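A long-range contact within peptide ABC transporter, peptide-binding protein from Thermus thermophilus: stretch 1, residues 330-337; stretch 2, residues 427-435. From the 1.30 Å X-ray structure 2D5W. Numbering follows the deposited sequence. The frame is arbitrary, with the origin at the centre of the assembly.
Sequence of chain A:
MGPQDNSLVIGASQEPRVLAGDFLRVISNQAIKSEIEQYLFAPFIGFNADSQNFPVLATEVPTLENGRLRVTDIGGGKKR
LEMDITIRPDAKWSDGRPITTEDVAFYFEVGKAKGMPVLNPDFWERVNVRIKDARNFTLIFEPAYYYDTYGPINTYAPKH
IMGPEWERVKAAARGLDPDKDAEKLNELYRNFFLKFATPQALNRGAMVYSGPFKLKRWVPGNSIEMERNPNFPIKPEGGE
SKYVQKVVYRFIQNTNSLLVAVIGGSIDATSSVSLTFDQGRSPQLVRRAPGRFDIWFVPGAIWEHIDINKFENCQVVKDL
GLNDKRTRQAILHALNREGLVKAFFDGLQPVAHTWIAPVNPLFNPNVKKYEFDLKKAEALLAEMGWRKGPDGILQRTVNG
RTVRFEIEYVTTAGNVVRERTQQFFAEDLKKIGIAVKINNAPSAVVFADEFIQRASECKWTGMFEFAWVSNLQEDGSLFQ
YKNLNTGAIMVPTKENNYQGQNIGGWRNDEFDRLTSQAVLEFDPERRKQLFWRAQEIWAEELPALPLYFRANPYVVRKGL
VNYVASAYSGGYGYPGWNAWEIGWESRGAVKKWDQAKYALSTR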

ATOM      1  N   ALA A 330     -14.189  19.870 -12.849  1.00 10.28           N
ATOM      2  CA  ALA A 330     -15.471  19.610 -13.496  1.00 10.14           C
ATOM      3  C   ALA A 330     -15.920  18.181 -13.224  1.00 10.42           C
ATOM      4  O   ALA A 330     -17.072  17.938 -12.860  1.00 11.36           O
ATOM      5  CB  ALA A 330     -15.356  19.844 -15.001  1.00 11.16           C
ATOM      6  N   ILE A 331     -15.012  17.229 -13.408  1.00  9.79           N
ATOM      7  CA  ILE A 331     -15.353  15.837 -13.170  1.00 10.18           C
ATOM      8  C   ILE A 331     -15.788  15.622 -11.724  1.00  9.58           C
ATOM      9  O   ILE A 331     -16.792  14.957 -11.470  1.00 10.02           O
ATOM     10  CB  ILE A 331     -14.168  14.898 -13.504  1.00  9.91           C
ATOM     11  CG1 ILE A 331     -13.892  14.926 -15.013  1.00 10.43           C
ATOM     12  CG2 ILE A 331     -14.483  13.468 -13.054  1.00 10.56           C
ATOM     13  CD1 ILE A 331     -12.634  14.178 -15.429  1.00 12.56           C
ATOM     14  N   LEU A 332     -15.055  16.198 -10.773  1.00  9.43           N
ATOM     15  CA  LEU A 332     -15.413  16.007  -9.371  1.00  9.49           C
ATOM     16  C   LEU A 332     -16.793  16.580  -9.048  1.00  9.84           C
ATOM     17  O   LEU A 332     -17.544  15.990  -8.267  1.00 10.10           O
ATOM     18  CB  LEU A 332     -14.346  16.611  -8.447  1.00  9.84           C
ATOM     19  CG  LEU A 332     -14.462  16.206  -6.968  1.00  9.09           C
ATOM     20  CD1 LEU A 332     -14.516  14.684  -6.844  1.00 10.84           C
ATOM     21  CD2 LEU A 332     -13.286  16.766  -6.180  1.00 10.36           C
ATOM     22  N   HIS A 333     -17.128  17.726  -9.640  1.00 10.07           N
ATOM     23  CA  HIS A 333     -18.443  18.333  -9.417  1.00 10.55           C
ATOM     24  C   HIS A 333     -19.546  17.430  -9.973  1.00 10.39           C
ATOM     25  O   HIS A 333     -20.710  17.544  -9.577  1.00 11.53           O
ATOM     26  CB  HIS A 333     -18.547  19.705 -10.101  1.00 11.35           C
ATOM     27  CG  HIS A 333     -17.989  20.839  -9.297  1.00 11.41           C
ATOM     28  ND1 HIS A 333     -18.400  21.119  -8.012  1.00 12.40           N
ATOM     29  CD2 HIS A 333     -17.092  21.801  -9.621  1.00 11.82           C
ATOM     30  CE1 HIS A 333     -17.782  22.206  -7.579  1.00 12.28           C
ATOM     31  NE2 HIS A 333     -16.984  22.639  -8.538  1.00 12.89           N
ATOM     32  N   ALA A 334     -19.182  16.542 -10.896  1.00  9.48           N
ATOM     33  CA  ALA A 334     -20.147  15.628 -11.500  1.00 10.38           C
ATOM     34  C   ALA A 334     -20.238  14.289 -10.773  1.00 10.75           C
ATOM     35  O   ALA A 334     -21.047  13.440 -11.139  1.00 11.78           O
ATOM     36  CB  ALA A 334     -19.803  15.405 -12.966  1.00 10.92           C
ATOM     37  N   LEU A 335     -19.398  14.091  -9.759  1.00 10.37           N
ATOM     38  CA  LEU A 335     -19.420  12.854  -8.982  1.00  9.99           C
ATOM     39  C   LEU A 335     -20.235  13.114  -7.720  1.00 10.04           C
ATOM     40  O   LEU A 335     -19.833  13.901  -6.863  1.00 10.74           O
ATOM     41  CB  LEU A 335     -17.997  12.424  -8.606  1.00 10.18           C
ATOM     42  CG  LEU A 335     -17.007  12.233  -9.760  1.00  9.80           C
ATOM     43  CD1 LEU A 335     -15.729  11.600  -9.228  1.00 11.01           C
ATOM     44  CD2 LEU A 335     -17.616  11.350 -10.842  1.00 10.59           C
ATOM     45  N   ASN A 336     -21.390  12.466  -7.605  1.00  9.71           N
ATOM     46  CA  ASN A 336     -22.234  12.666  -6.438  1.00 10.36           C
ATOM     47  C   ASN A 336     -21.720  11.807  -5.293  1.00  9.67           C
ATOM     48  O   ASN A 336     -22.331  10.806  -4.915  1.00 10.42           O
ATOM     49  CB  ASN A 336     -23.684  12.311  -6.757  1.00 11.53           C
ATOM     50  CG  ASN A 336     -24.627  12.710  -5.650  1.00 11.64           C
ATOM     51  OD1 ASN A 336     -24.208  13.267  -4.633  1.00 12.03           O
ATOM     52  ND2 ASN A 336     -25.911  12.432  -5.838  1.00 13.68           N
ATOM     53  N   ARG A 337     -20.586  12.221  -4.740  1.00  9.66           N
ATOM     54  CA  ARG A 337     -19.944  11.493  -3.657  1.00 10.14           C
ATOM     55  C   ARG A 337     -20.776  11.431  -2.383  1.00 10.16           C
ATOM     56  O   ARG A 337     -20.864  10.381  -1.747  1.00 10.40           O
ATOM     57  CB  ARG A 337     -18.571  12.107  -3.369  1.00  9.96           C
ATOM     58  CG  ARG A 337     -17.618  12.031  -4.557  1.00  9.91           C
ATOM     59  CD  ARG A 337     -16.316  12.747  -4.263  1.00 10.12           C
ATOM     60  NE  ARG A 337     -16.529  14.179  -4.084  1.00  9.58           N
ATOM     61  CZ  ARG A 337     -15.702  14.983  -3.424  1.00  9.46           C
ATOM     62  NH1 ARG A 337     -15.982  16.273  -3.310  1.00 10.02           N
ATOM     63  NH2 ARG A 337     -14.598  14.501  -2.869  1.00  9.68           N
ATOM     64  N   GLU A 427     -23.756   7.440 -14.750  1.00 12.13           N
ATOM     65  CA  GLU A 427     -25.086   7.952 -15.050  1.00 13.61           C
ATOM     66  C   GLU A 427     -25.113   9.478 -15.006  1.00 13.66           C
ATOM     67  O   GLU A 427     -25.734  10.119 -15.853  1.00 13.99           O
ATOM     68  CB  GLU A 427     -26.102   7.371 -14.066  1.00 15.92           C
ATOM     69  CG  GLU A 427     -27.547   7.638 -14.445  1.00 20.66           C
ATOM     70  CD  GLU A 427     -28.523   6.824 -13.620  1.00 24.55           C
ATOM     71  OE1 GLU A 427     -28.411   5.579 -13.632  1.00 27.56           O
ATOM     72  OE2 GLU A 427     -29.399   7.424 -12.964  1.00 27.99           O
ATOM     73  N   ASP A 428     -24.434  10.066 -14.025  1.00 12.88           N
ATOM     74  CA  ASP A 428     -24.391  11.519 -13.907  1.00 12.94           C
ATOM     75  C   ASP A 428     -23.425  12.142 -14.908  1.00 11.99           C
ATOM     76  O   ASP A 428     -23.708  13.193 -15.482  1.00 12.61           O
ATOM     77  CB  ASP A 428     -24.004  11.922 -12.483  1.00 13.18           C
ATOM     78  CG  ASP A 428     -25.157  11.782 -11.508  1.00 14.72           C
ATOM     79  OD1 ASP A 428     -24.912  11.397 -10.345  1.00 14.57           O
ATOM     80  OD2 ASP A 428     -26.311  12.067 -11.903  1.00 17.21           O
ATOM     81  N   LEU A 429     -22.283  11.497 -15.116  1.00 11.61           N
ATOM     82  CA  LEU A 429     -21.304  12.003 -16.067  1.00 10.54           C
ATOM     83  C   LEU A 429     -21.924  12.088 -17.461  1.00 10.92           C
ATOM     84  O   LEU A 429     -21.673  13.039 -18.207  1.00 10.74           O
ATOM     85  CB  LEU A 429     -20.067  11.098 -16.083  1.00 11.38           C
ATOM     86  CG  LEU A 429     -19.160  11.225 -14.853  1.00 10.63           C
ATOM     87  CD1 LEU A 429     -18.212  10.042 -14.778  1.00 10.66           C
ATOM     88  CD2 LEU A 429     -18.380  12.531 -14.930  1.00 10.81           C
ATOM     89  N   LYS A 430     -22.751  11.107 -17.804  1.00 10.59           N
ATOM     90  CA  LYS A 430     -23.393  11.097 -19.111  1.00 11.70           C
ATOM     91  C   LYS A 430     -24.309  12.306 -19.296  1.00 11.98           C
ATOM     92  O   LYS A 430     -24.415  12.843 -20.397  1.00 12.43           O
ATOM     93  CB  LYS A 430     -24.190   9.803 -19.299  1.00 13.71           C
ATOM     94  CG  LYS A 430     -24.861   9.689 -20.661  1.00 17.57           C
ATOM     95  CD  LYS A 430     -25.602   8.370 -20.822  1.00 21.36           C
ATOM     96  CE  LYS A 430     -24.652   7.184 -20.809  1.00 24.41           C
ATOM     97  NZ  LYS A 430     -25.376   5.900 -21.026  1.00 26.70           N
ATOM     98  N   LYS A 431     -24.962  12.742 -18.222  1.00 11.28           N
ATOM     99  CA  LYS A 431     -25.864  13.889 -18.297  1.00 13.21           C
ATOM    100  C   LYS A 431     -25.155  15.148 -18.783  1.00 13.50           C
ATOM    101  O   LYS A 431     -25.771  15.992 -19.437  1.00 15.08           O
ATOM    102  CB  LYS A 431     -26.510  14.158 -16.935  1.00 13.86           C
ATOM    103  CG  LYS A 431     -27.417  13.035 -16.459  1.00 16.45           C
ATOM    104  CD  LYS A 431     -28.093  13.382 -15.143  1.00 18.97           C
ATOM    105  CE  LYS A 431     -28.968  12.236 -14.661  1.00 21.31           C
ATOM    106  NZ  LYS A 431     -29.681  12.575 -13.398  1.00 25.26           N
ATOM    107  N   ILE A 432     -23.871  15.286 -18.462  1.00 12.65           N
ATOM    108  CA  ILE A 432     -23.121  16.459 -18.901  1.00 13.53           C
ATOM    109  C   ILE A 432     -22.236  16.179 -20.114  1.00 12.73           C
ATOM    110  O   ILE A 432     -21.414  17.010 -20.496  1.00 14.48           O
ATOM    111  CB  ILE A 432     -22.256  17.056 -17.768  1.00 13.60           C
ATOM    112  CG1 ILE A 432     -21.269  16.012 -17.243  1.00 15.71           C
ATOM    113  CG2 ILE A 432     -23.157  17.578 -16.662  1.00 15.26           C
ATOM    114  CD1 ILE A 432     -20.269  16.563 -16.249  1.00 18.58           C
ATOM    115  N   GLY A 433     -22.391  15.001 -20.708  1.00 11.87           N
ATOM    116  CA  GLY A 433     -21.627  14.690 -21.901  1.00 11.10           C
ATOM    117  C   GLY A 433     -20.309  13.961 -21.762  1.00 10.09           C
ATOM    118  O   GLY A 433     -19.511  13.959 -22.698  1.00 10.88           O
ATOM    119  N   ILE A 434     -20.053  13.360 -20.606  1.00 10.44           N
ATOM    120  CA  ILE A 434     -18.823  12.602 -20.439  1.00 10.93           C
ATOM    121  C   ILE A 434     -19.183  11.123 -20.464  1.00  9.90           C
ATOM    122  O   ILE A 434     -19.982  10.656 -19.654  1.00 10.73           O
ATOM    123  CB  ILE A 434     -18.097  12.949 -19.116  1.00 10.28           C
ATOM    124  CG1 ILE A 434     -17.528  14.372 -19.196  1.00 11.28           C
ATOM    125  CG2 ILE A 434     -16.974  11.939 -18.854  1.00 10.90           C
ATOM    126  CD1 ILE A 434     -16.799  14.826 -17.940  1.00 12.33           C
ATOM    127  N   ALA A 435     -18.613  10.403 -21.424  1.00 10.12           N
ATOM    128  CA  ALA A 435     -18.851   8.972 -21.560  1.00 11.37           C
ATOM    129  C   ALA A 435     -17.724   8.249 -20.846  1.00 11.88           C
ATOM    130  O   ALA A 435     -16.580   8.707 -20.849  1.00 13.62           O
ATOM    131  CB  ALA A 435     -18.886   8.575 -23.033  1.00 11.93           C
TER
HETATM  132  O   HOH W   1     -22.226  11.149  -9.874  1.00 11.66           O
HETATM  133  O   HOH W   2     -26.775  11.398  -8.375  1.00 16.22           O

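The two stretches, at least 92 residues apart in sequence wherever they touch, meet where each helix gives way to loop or turn. They bury 287 Å² between them, both sides summed, and the backbones come nearest at Ala334 and Leu429, whose CA atoms lie 5.9 Å apart. No direct hydrogen bond or salt bridge crosses the contact; it is held by apolar packing on one side and by two bridging waters on the other.

The apolar packing centres on Ala334 and Leu429. Ala334 has the largest area covered by the opposite stretch, and its CA-to-CB bond points toward it. Its methyl group meets two side chains: Ala334 CB lies 3.5 Å from Ile432 CD1 and 3.8 Å from Leu429 CD2. Here the backbones are at their nearest, and the longer side chains of Leu429 and Ile432 reach the methyl group. Leu429 leaves its backbone sideways, but its end comes nearer in an m,t rotamer. Leu429 CD2 packs on Ala334 CB and, more loosely, on Ile331 (Ile331 CG2 to Leu429 CD2, 4.4 Å), and both Leu429 methyls lie about equally near Leu335 CD2, 4.2 Å from Leu429 CD1 and 4.3 Å from Leu429 CD2. Leu335 reaches this position although its CA-to-CB bond points away, because its m,t side chain brings the end back toward stretch 2. Ile331 extends the apolar patch along the helix of stretch 1, with Ile331 CG1 4.1 Å from Ile434 CD1. All six of these side chains belong to buried residues.

The turn in stretch 2 places Leu429, Ile432 and Ile434 together. The carbonyl oxygen of Leu429 accepts hydrogen bonds from Ile432 N (3.2 Å) and Ile434 N (2.9 Å), drawing the chain after the helix back beside Leu429. Gly433, between the two isoleucines, has phi/psi of 93/16°, a conformation in which a CB would be jammed against the carbonyl oxygen of Ile432.

The polar part of the contact is built on Asp428, whose CA-to-CB bond points toward stretch 1. Direct approaches here are only van der Waals contacts: Ala334 O to Asp428 CB is 3.6 Å, and Asn336 CB to Asp428 OD1 is 3.9 Å. Water supplies the polar link. Water 1 donates to Ala334 O (2.9 Å from the water O) and to Asp428 OD1 (2.7 Å from the water O), and accepts from Asn336 N (2.8 Å from the water O), so a single water serves two backbone groups of stretch 1 and ties them to the carboxylate of stretch 2. Water 2 accepts from Asn336 ND2 (2.9 Å from its O) and donates to the same Asp428 OD1 (2.7 Å from its O).

Both polar side chains also have partners on their own side. Asn336 occupies an N-cap position, its side chain capping a backbone nitrogen just past the stretch, so its amide serves both the cap and water 2. The other carboxylate oxygen, Asp428 OD2, forms a long salt bridge with Lys431 NZ at 3.7 Å.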